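Pectate lyase II (Xanthomonas campestris pv. campestris, PDB 2QY1) probably cleaves pectate by beta-elimination, acting as a secreted lyase of polysaccharide lyase family 1 in the breakdown of plant cell-wall pectin. Local coordinates at residues Pro17-Thr22 with Val40-Gly45; Ala25-Ile30 with Lys64-Lys69; Ala84-Arg89 with Gln100-Gly105. The protein carries 2 engineered substitutions. All blocks are in the same frame, centred on the assembly; numbering follows the deposited sequence.

Contact 1: residues Pro17-Thr22 with Val40-Gly45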
loop_
_atom_site.group_PDB
_atom_site.type_symbol
_atom_site.label_atom_id
_atom_site.label_comp_id
_atom_site.label_asym_id
_atom_site.label_seq_id
_atom_site.Cartn_x
_atom_site.Cartn_y
_atom_site.Cartn_z
ATOM N N PRO A 17 -6.139 22.476 10.876
ATOM C CA PRO A 17 -5.363 21.341 11.378
ATOM C C PRO A 17 -5.126 21.368 12.887
ATOM O O PRO A 17 -4.876 22.426 13.464
ATOM C CB PRO A 17 -4.032 21.468 10.629
ATOM C CG PRO A 17 -4.384 22.193 9.380
ATOM C CD PRO A 17 -5.410 23.195 9.815
ATOM N N VAL A 18 -5.229 20.195 13.502
ATOM C CA VAL A 18 -4.884 19.998 14.901
ATOM C C VAL A 18 -3.451 19.475 14.923
ATOM O O VAL A 18 -3.170 18.398 14.385
ATOM C CB VAL A 18 -5.846 18.981 15.574
ATOM C CG1 VAL A 18 -5.470 18.739 17.038
ATOM C CG2 VAL A 18 -7.294 19.453 15.457
ATOM N N ASN A 19 -2.542 20.251 15.506
ATOM C CA ASN A 19 -1.148 19.828 15.623
ATOM C C ASN A 19 -1.005 18.709 16.646
ATOM O O ASN A 19 -1.428 18.850 17.796
ATOM C CB ASN A 19 -0.239 21.007 15.991
ATOM C CG ASN A 19 -0.258 22.111 14.949
ATOM O OD1 ASN A 19 -0.540 21.870 13.774
ATOM N ND2 ASN A 19 0.042 23.330 15.379
ATOM N N VAL A 20 -0.431 17.594 16.211
ATOM C CA VAL A 20 -0.170 16.458 17.096
ATOM C C VAL A 20 1.301 16.052 16.989
ATOM O O VAL A 20 1.776 15.687 15.917
ATOM C CB VAL A 20 -1.133 15.259 16.827
ATOM C CG1 VAL A 20 -2.574 15.645 17.157
ATOM C CG2 VAL A 20 -1.034 14.757 15.385
ATOM N N ALA A 21 2.020 16.143 18.104
ATOM C CA ALA A 21 3.463 15.898 18.110
ATOM C C ALA A 21 3.821 14.439 18.356
ATOM O O ALA A 21 4.963 14.028 18.131
ATOM C CB ALA A 21 4.146 16.793 19.138
ATOM N N THR A 22 2.849 13.661 18.825
ATOM C CA THR A 22 3.101 12.279 19.210
ATOM C C THR A 22 2.000 11.322 18.774
ATOM O O THR A 22 0.866 11.719 18.479
ATOM C CB THR A 22 3.249 12.122 20.750
ATOM O OG1 THR A 22 2.013 12.468 21.388
ATOM C CG2 THR A 22 4.384 12.982 21.307
ATOM N N VAL A 40 -8.658 17.311 10.677
ATOM C CA VAL A 40 -7.347 17.346 10.029
ATOM C C VAL A 40 -6.255 17.321 11.086
ATOM O O VAL A 40 -6.209 18.183 11.964
ATOM C CB VAL A 40 -7.173 18.570 9.094
ATOM C CG1 VAL A 40 -5.776 18.584 8.467
ATOM C CG2 VAL A 40 -8.231 18.562 8.007
ATOM N N LEU A 41 -5.383 16.322 10.992
ATOM C CA LEU A 41 -4.293 16.163 11.940
ATOM C C LEU A 41 -2.945 16.444 11.290
ATOM O O LEU A 41 -2.561 15.790 10.318
ATOM C CB LEU A 41 -4.316 14.759 12.558
ATOM C CG LEU A 41 -5.617 14.329 13.245
ATOM C CD1 LEU A 41 -5.597 12.843 13.570
ATOM C CD2 LEU A 41 -5.884 15.143 14.503
ATOM N N ASN A 42 -2.244 17.435 11.834
ATOM C CA ASN A 42 -0.906 17.783 11.389
ATOM C C ASN A 42 0.119 17.131 12.309
ATOM O O ASN A 42 0.354 17.602 13.426
ATOM C CB ASN A 42 -0.745 19.313 11.359
ATOM C CG ASN A 42 0.678 19.760 11.047
ATOM O OD1 ASN A 42 1.234 20.616 11.738
ATOM N ND2 ASN A 42 1.264 19.200 10.001
ATOM N N TYR A 43 0.712 16.034 11.842
ATOM C CA TYR A 43 1.717 15.314 12.625
ATOM C C TYR A 43 3.100 15.955 12.508
ATOM O O TYR A 43 3.670 16.025 11.419
ATOM C CB TYR A 43 1.785 13.833 12.238
ATOM C CG TYR A 43 2.913 13.108 12.935
ATOM C CD1 TYR A 43 2.890 12.908 14.318
ATOM C CD2 TYR A 43 4.021 12.647 12.219
ATOM C CE1 TYR A 43 3.938 12.253 14.973
ATOM C CE2 TYR A 43 5.073 11.990 12.862
ATOM C CZ TYR A 43 5.023 11.796 14.238
ATOM O OH TYR A 43 6.062 11.157 14.879
ATOM N N THR A 44 3.635 16.389 13.647
ATOM C CA THR A 44 4.873 17.174 13.693
ATOM C C THR A 44 6.050 16.428 14.329
ATOM O O THR A 44 7.173 16.934 14.341
ATOM C CB THR A 44 4.668 18.492 14.475
ATOM O OG1 THR A 44 4.330 18.187 15.833
ATOM C CG2 THR A 44 3.560 19.327 13.851
ATOM N N GLY A 45 5.788 15.239 14.865
ATOM C CA GLY A 45 6.823 14.443 15.527
ATOM C C GLY A 45 7.944 14.069 14.580
ATOM O O GLY A 45 7.709 13.843 13.395
#
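Four backbone hydrogen bonds join residues 17-22 to 40-45 as short parallel strands. Val-18 N meets Val-40 O at 2.7 Å, nearly straight and in the carbonyl plane. The next three, Asn-42 N to Val-18 O (2.9 Å), Val-20 N to Asn-42 O and Thr-44 N to Val-20 O (3.0 Å), bring the donor in above the carbonyl plane. Val-18 and Val-20 thus spend both N-H and C=O on residues 40-45, and Tyr-43 CA adds a CA-H...O contact of 3.3 Å to Val-20 O.

Apolar contacts gather on the face bearing Val-18, Val-20, Leu-41 and Tyr-43. Leu-41 CD2 lies against Val-18 CB (4.0 Å), and helix 23-32 covers this leucine through Met-26, Ala-29 and Ile-30. The other face carries Asn-19 and Asn-42, side by side and pointing the same way.

With CG anti to its backbone N (chi1 174°), the Tyr-43 ring lies under Gly-45 N, 3.5 Å above the plane and over the centre; Tyr-43 OH bonds Ala-83 O. Thr-22 is the N-cap residue of helix 23-32, its OG1 accepting from Ala-25 N. This is the N-terminal end of a pectate lyase parallel beta-helix, where a helix covers the coil.

Contact 2: residues Ala25-Ile30 with Lys64-Lys69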
loop_
_atom_site.group_PDB
_atom_site.type_symbol
_atom_site.label_atom_id
_atom_site.label_comp_id
_atom_site.label_asym_id
_atom_site.label_seq_id
_atom_site.Cartn_x
_atom_site.Cartn_y
_atom_site.Cartn_z
ATOM N N ALA A 25 -0.932 11.821 21.197
ATOM C CA ALA A 25 -1.692 13.027 20.873
ATOM C C ALA A 25 -2.600 12.809 19.661
ATOM O O ALA A 25 -3.730 13.295 19.637
ATOM C CB ALA A 25 -0.756 14.206 20.640
ATOM N N MET A 26 -2.105 12.074 18.666
ATOM C CA MET A 26 -2.895 11.768 17.475
ATOM C C MET A 26 -4.109 10.920 17.845
ATOM O O MET A 26 -5.229 11.221 17.429
ATOM C CB MET A 26 -2.048 11.063 16.409
ATOM C CG MET A 26 -2.781 10.843 15.081
ATOM S SD MET A 26 -1.774 10.049 13.815
ATOM C CE MET A 26 -0.634 11.366 13.403
ATOM N N GLN A 27 -3.880 9.873 18.638
ATOM C CA GLN A 27 -4.956 8.987 19.079
ATOM C C GLN A 27 -5.996 9.741 19.904
ATOM O O GLN A 27 -7.197 9.581 19.683
ATOM C CB GLN A 27 -4.405 7.796 19.872
ATOM C CG GLN A 27 -5.446 6.709 20.149
ATOM C CD GLN A 27 -5.996 6.088 18.875
ATOM O OE1 GLN A 27 -5.273 5.425 18.134
ATOM N NE2 GLN A 27 -7.281 6.296 18.619
ATOM N N SER A 28 -5.529 10.565 20.842
ATOM C CA SER A 28 -6.424 11.369 21.678
ATOM C C SER A 28 -7.347 12.256 20.842
ATOM O O SER A 28 -8.541 12.359 21.132
ATOM C CB SER A 28 -5.626 12.216 22.673
ATOM O OG SER A 28 -6.494 13.025 23.447
ATOM N N ALA A 29 -6.791 12.882 19.807
ATOM C CA ALA A 29 -7.561 13.758 18.921
ATOM C C ALA A 29 -8.600 12.981 18.108
ATOM O O ALA A 29 -9.706 13.469 17.878
ATOM C CB ALA A 29 -6.633 14.546 18.006
ATOM N N ILE A 30 -8.238 11.773 17.687
ATOM C CA ILE A 30 -9.174 10.865 17.021
ATOM C C ILE A 30 -10.278 10.406 17.982
ATOM O O ILE A 30 -11.451 10.390 17.611
ATOM C CB ILE A 30 -8.440 9.650 16.396
ATOM C CG1 ILE A 30 -7.570 10.114 15.228
ATOM C CG2 ILE A 30 -9.428 8.589 15.900
ATOM C CD1 ILE A 30 -6.462 9.163 14.880
ATOM N N LYS A 64 3.019 -0.221 18.000
ATOM C CA LYS A 64 2.534 1.131 18.272
ATOM C C LYS A 64 1.702 1.547 17.063
ATOM O O LYS A 64 2.245 1.767 15.973
ATOM C CB LYS A 64 3.707 2.096 18.477
ATOM C CG LYS A 64 4.475 1.899 19.788
ATOM C CD LYS A 64 5.968 2.229 19.647
ATOM C CE LYS A 64 6.229 3.705 19.391
ATOM N NZ LYS A 64 7.695 4.017 19.267
ATOM N N THR A 65 0.387 1.629 17.249
ATOM C CA THR A 65 -0.539 1.789 16.128
ATOM C C THR A 65 -1.686 2.746 16.454
ATOM O O THR A 65 -2.425 2.543 17.425
ATOM C CB THR A 65 -1.105 0.411 15.685
ATOM O OG1 THR A 65 -0.017 -0.482 15.420
ATOM C CG2 THR A 65 -1.978 0.530 14.424
ATOM N N VAL A 66 -1.814 3.792 15.643
ATOM C CA VAL A 66 -2.934 4.721 15.742
ATOM C C VAL A 66 -4.154 4.102 15.052
ATOM O O VAL A 66 -4.044 3.560 13.950
ATOM C CB VAL A 66 -2.587 6.095 15.114
ATOM C CG1 VAL A 66 -3.796 7.015 15.111
ATOM C CG2 VAL A 66 -1.446 6.751 15.868
ATOM N N GLN A 67 -5.311 4.176 15.705
ATOM C CA GLN A 67 -6.530 3.572 15.168
ATOM C C GLN A 67 -7.578 4.625 14.827
ATOM O O GLN A 67 -7.969 5.421 15.690
ATOM C CB GLN A 67 -7.136 2.594 16.176
ATOM C CG GLN A 67 -6.138 1.896 17.089
ATOM C CD GLN A 67 -6.051 0.413 16.830
ATOM O OE1 GLN A 67 -5.375 -0.037 15.907
ATOM N NE2 GLN A 67 -6.732 -0.360 17.656
ATOM N N ILE A 68 -8.022 4.630 13.573
ATOM C CA ILE A 68 -9.237 5.341 13.184
ATOM C C ILE A 68 -10.322 4.281 13.012
ATOM O O ILE A 68 -10.327 3.541 12.029
ATOM C CB ILE A 68 -9.074 6.143 11.868
ATOM C CG1 ILE A 68 -7.978 7.204 12.002
ATOM C CG2 ILE A 68 -10.401 6.802 11.470
ATOM C CD1 ILE A 68 -7.546 7.809 10.660
ATOM N N LYS A 69 -11.224 4.201 13.984
ATOM C CA LYS A 69 -12.239 3.154 13.999
ATOM C C LYS A 69 -13.645 3.742 14.011
ATOM O O LYS A 69 -14.003 4.496 14.918
ATOM C CB LYS A 69 -12.027 2.235 15.204
ATOM C CG LYS A 69 -12.999 1.066 15.297
ATOM C CD LYS A 69 -12.381 -0.045 16.129
ATOM C CE LYS A 69 -13.405 -1.063 16.573
ATOM N NZ LYS A 69 -12.820 -2.008 17.564
HETATM O O HOH W 1 -3.548 3.889 19.473
#
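The side-chain amide of Gln-27 grips the backbone of Gln-67 at both of its polar atoms. OE1 accepts Gln-67 N at 2.7 Å along an almost straight line (175°), and NE2 donates to Gln-67 O at 3.1 Å. Each acceptor is approached in its carbonyl plane and on a lone pair, and Gln-67 O also lies close to the plane of the Gln-27 amide. The glutamine therefore pairs with this residue much as a neighbouring strand would. A bend at chi2 (62°) folds its chain over to bring the amide there.

Beside the polar pair, Val-66 CG1 is pressed against Ile-30 CD1 at 3.4 Å, tighter than usual van der Waals contact, while the sulphur of Met-26 lies across the valine, with SD 3.9 Å from CG1. Ile-30 CD1 reaches on to Ile-68 CG1 (3.8 Å), the two side chains crossing at about a right angle, and its other branch, CG2, touches Gln-67 O.

Further out, one water donates to both Gln-27 OE1 and Thr-65 O, so OE1 accepts two bonds. Asp-31 OD1 takes a hydrogen bond from Gln-27 NE2, so that each amide atom has a second partner that helps fix the rotation of the group. Met-26 and Ile-68 are backed by Ile-76. Across strand 65-69, Val-66 and Ile-68 bond to the backbone of strand 87-91.

Strand 65-69 is the outermost of its parallel sheet within the chain, and the helix occupies its outer edge. A neutral amide thus satisfies the outward N-H and C=O of Gln-67, which have no strand of this chain beside them; Asp-31 at NE2 probably polarises that amide and makes OE1 a better acceptor.

Contact 3: residues Ala84-Arg89 with Gln100-Gly105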
loop_
_atom_site.group_PDB
_atom_site.type_symbol
_atom_site.label_atom_id
_atom_site.label_comp_id
_atom_site.label_asym_id
_atom_site.label_seq_id
_atom_site.Cartn_x
_atom_site.Cartn_y
_atom_site.Cartn_z
ATOM N N ALA A 84 7.602 8.970 11.801
ATOM C CA ALA A 84 6.842 8.180 12.764
ATOM C C ALA A 84 7.424 6.784 12.941
ATOM O O ALA A 84 7.791 6.131 11.965
ATOM C CB ALA A 84 5.387 8.074 12.316
ATOM N N ASN A 85 7.501 6.345 14.195
ATOM C CA ASN A 85 7.787 4.955 14.538
ATOM C C ASN A 85 6.505 4.284 15.042
ATOM O O ASN A 85 6.521 3.479 15.977
ATOM C CB ASN A 85 8.905 4.879 15.581
ATOM C CG ASN A 85 9.447 3.467 15.771
ATOM O OD1 ASN A 85 9.810 2.783 14.808
ATOM N ND2 ASN A 85 9.506 3.029 17.017
ATOM N N PHE A 86 5.392 4.648 14.414
ATOM C CA PHE A 86 4.095 4.034 14.685
ATOM C C PHE A 86 3.328 3.867 13.378
ATOM O O PHE A 86 3.535 4.629 12.432
ATOM C CB PHE A 86 3.279 4.856 15.700
ATOM C CG PHE A 86 3.002 6.276 15.268
ATOM C CD1 PHE A 86 1.901 6.575 14.467
ATOM C CD2 PHE A 86 3.835 7.317 15.676
ATOM C CE1 PHE A 86 1.642 7.887 14.071
ATOM C CE2 PHE A 86 3.582 8.631 15.288
ATOM C CZ PHE A 86 2.485 8.917 14.483
ATOM N N GLY A 87 2.457 2.862 13.335
ATOM C CA GLY A 87 1.613 2.607 12.173
ATOM C C GLY A 87 0.226 3.202 12.318
ATOM O O GLY A 87 -0.115 3.763 13.364
ATOM N N ILE A 88 -0.570 3.082 11.258
ATOM C CA ILE A 88 -1.930 3.624 11.227
ATOM C C ILE A 88 -2.893 2.545 10.749
ATOM O O ILE A 88 -2.596 1.801 9.807
ATOM C CB ILE A 88 -2.050 4.869 10.308
ATOM C CG1 ILE A 88 -1.134 5.999 10.793
ATOM C CG2 ILE A 88 -3.502 5.370 10.247
ATOM C CD1 ILE A 88 -0.857 7.065 9.735
ATOM N N ARG A 89 -4.045 2.477 11.404
ATOM C CA ARG A 89 -5.066 1.498 11.080
ATOM C C ARG A 89 -6.414 2.186 10.874
ATOM O O ARG A 89 -6.847 2.975 11.712
ATOM C CB ARG A 89 -5.152 0.504 12.227
ATOM C CG ARG A 89 -5.751 -0.818 11.888
ATOM C CD ARG A 89 -5.746 -1.656 13.155
ATOM N NE ARG A 89 -6.584 -2.836 13.035
ATOM C CZ ARG A 89 -7.157 -3.456 14.059
ATOM N NH1 ARG A 89 -7.900 -4.527 13.840
ATOM N NH2 ARG A 89 -6.993 -3.004 15.298
ATOM N N GLN A 100 -1.344 10.969 4.358
ATOM C CA GLN A 100 -0.473 11.683 3.423
ATOM C C GLN A 100 0.810 12.210 4.069
ATOM O O GLN A 100 0.787 12.668 5.206
ATOM C CB GLN A 100 -1.262 12.849 2.821
ATOM C CG GLN A 100 -0.712 13.418 1.541
ATOM C CD GLN A 100 -1.633 14.467 0.949
ATOM O OE1 GLN A 100 -2.150 15.326 1.665
ATOM N NE2 GLN A 100 -1.848 14.398 -0.359
ATOM N N ASN A 101 1.918 12.140 3.329
ATOM C CA ASN A 101 3.215 12.707 3.744
ATOM C C ASN A 101 3.783 12.156 5.061
ATOM O O ASN A 101 4.537 12.845 5.761
ATOM C CB ASN A 101 3.158 14.247 3.767
ATOM C CG ASN A 101 4.489 14.892 3.407
ATOM O OD1 ASN A 101 5.116 14.534 2.408
ATOM N ND2 ASN A 101 4.920 15.853 4.216
ATOM N N MET A 102 3.418 10.919 5.398
ATOM C CA MET A 102 3.969 10.262 6.581
ATOM C C MET A 102 5.206 9.450 6.219
ATOM O O MET A 102 5.234 8.772 5.192
ATOM C CB MET A 102 2.935 9.346 7.246
ATOM C CG MET A 102 1.758 10.071 7.890
ATOM S SD MET A 102 2.225 11.010 9.354
ATOM C CE MET A 102 2.259 9.707 10.590
ATOM N N THR A 103 6.226 9.539 7.066
ATOM C CA THR A 103 7.399 8.682 6.962
ATOM C C THR A 103 7.328 7.681 8.109
ATOM O O THR A 103 7.441 8.054 9.283
ATOM C CB THR A 103 8.708 9.498 6.992
ATOM O OG1 THR A 103 8.735 10.389 5.869
ATOM C CG2 THR A 103 9.925 8.586 6.931
ATOM N N ILE A 104 7.117 6.415 7.748
ATOM C CA ILE A 104 6.836 5.343 8.702
ATOM C C ILE A 104 7.914 4.260 8.570
ATOM O O ILE A 104 8.014 3.598 7.534
ATOM C CB ILE A 104 5.418 4.741 8.465
ATOM C CG1 ILE A 104 4.337 5.832 8.577
ATOM C CG2 ILE A 104 5.137 3.591 9.440
ATOM C CD1 ILE A 104 2.933 5.392 8.174
ATOM N N GLY A 105 8.721 4.085 9.616
ATOM C CA GLY A 105 9.862 3.180 9.528
ATOM C C GLY A 105 10.113 2.271 10.715
ATOM O O GLY A 105 9.846 2.637 11.863
#
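Met-102 drives its methyl end into an apolar pocket on segment 84-89, and this is the dense part of the contact. Bends at chi2 (-69°) and chi3 (-81°) curl the chain so that CE comes within 3.9 Å of Ala-84 CB and 4.0 Å of Phe-86 CE1. Ile-88 CD1 closes in from a third direction, 4.2 Å from Met-102 CE, and the methionine crosses both Phe-86 and Ile-88 at about a right angle. Ala-84 CB lies over one face of the Phe-86 ring, offset toward its rim, and Tyr-43 packs edge-to-face with the same ring. The phenylalanine reaches this place with CG between the backbone N and the carbonyl carbon (chi1 59°), the crowded position. Its carbonyl oxygen is buried with no polar partner and faces Ile-104 CG2 at 3.5 Å.

Backbone pairing is slight: a single bridge of Ala-84 with Ile-104. Ala-84 N bonds Thr-103 O at 2.7 Å, nearly along the C=O axis, and the return bond from Gly-105 N to Ala-84 O is longer, 3.3 Å. The two segments belong to different walls of the parallel beta-helix, strand 87-91 to the four-strand parallel sheet and strand 97-105 to another wall, where it runs parallel between strands 74-78 and 129-137, so side chains from both meet in the interior of the coil.

Packing loosens away from the methionine. Ile-88 CD1 and Ile-104 CD1 stay 4.4 Å apart. Thr-103 is partly exposed; its CB remains 5.0 Å from Ala-84 N, the nearest approach of this side chain to segment 84-89, and the threonine rests instead on Phe-137 and Ala-324.

In the fold
Contact 3 is the most buried, about 12 Å from the chain centre to the centre of the contact; contacts 1 and 2 lie nearer the N-terminal end and are only partly buried, contact 1 the more open. Helix 23-32 ties the first two together: it follows strand 18-20 in the chain and packs Met-26 and Ile-30 against strand 39-43 as well as against strand 65-69. The pairing of strands 65-69 and 87-91 joins contact 2 to contact 3, while Tyr-43 of contact 1 touches Met-102. Chemistry follows position: main-chain pairing dominates contact 1, a side-chain amide serves the sheet edge in contact 2, and contact 3 depends largely on apolar packing.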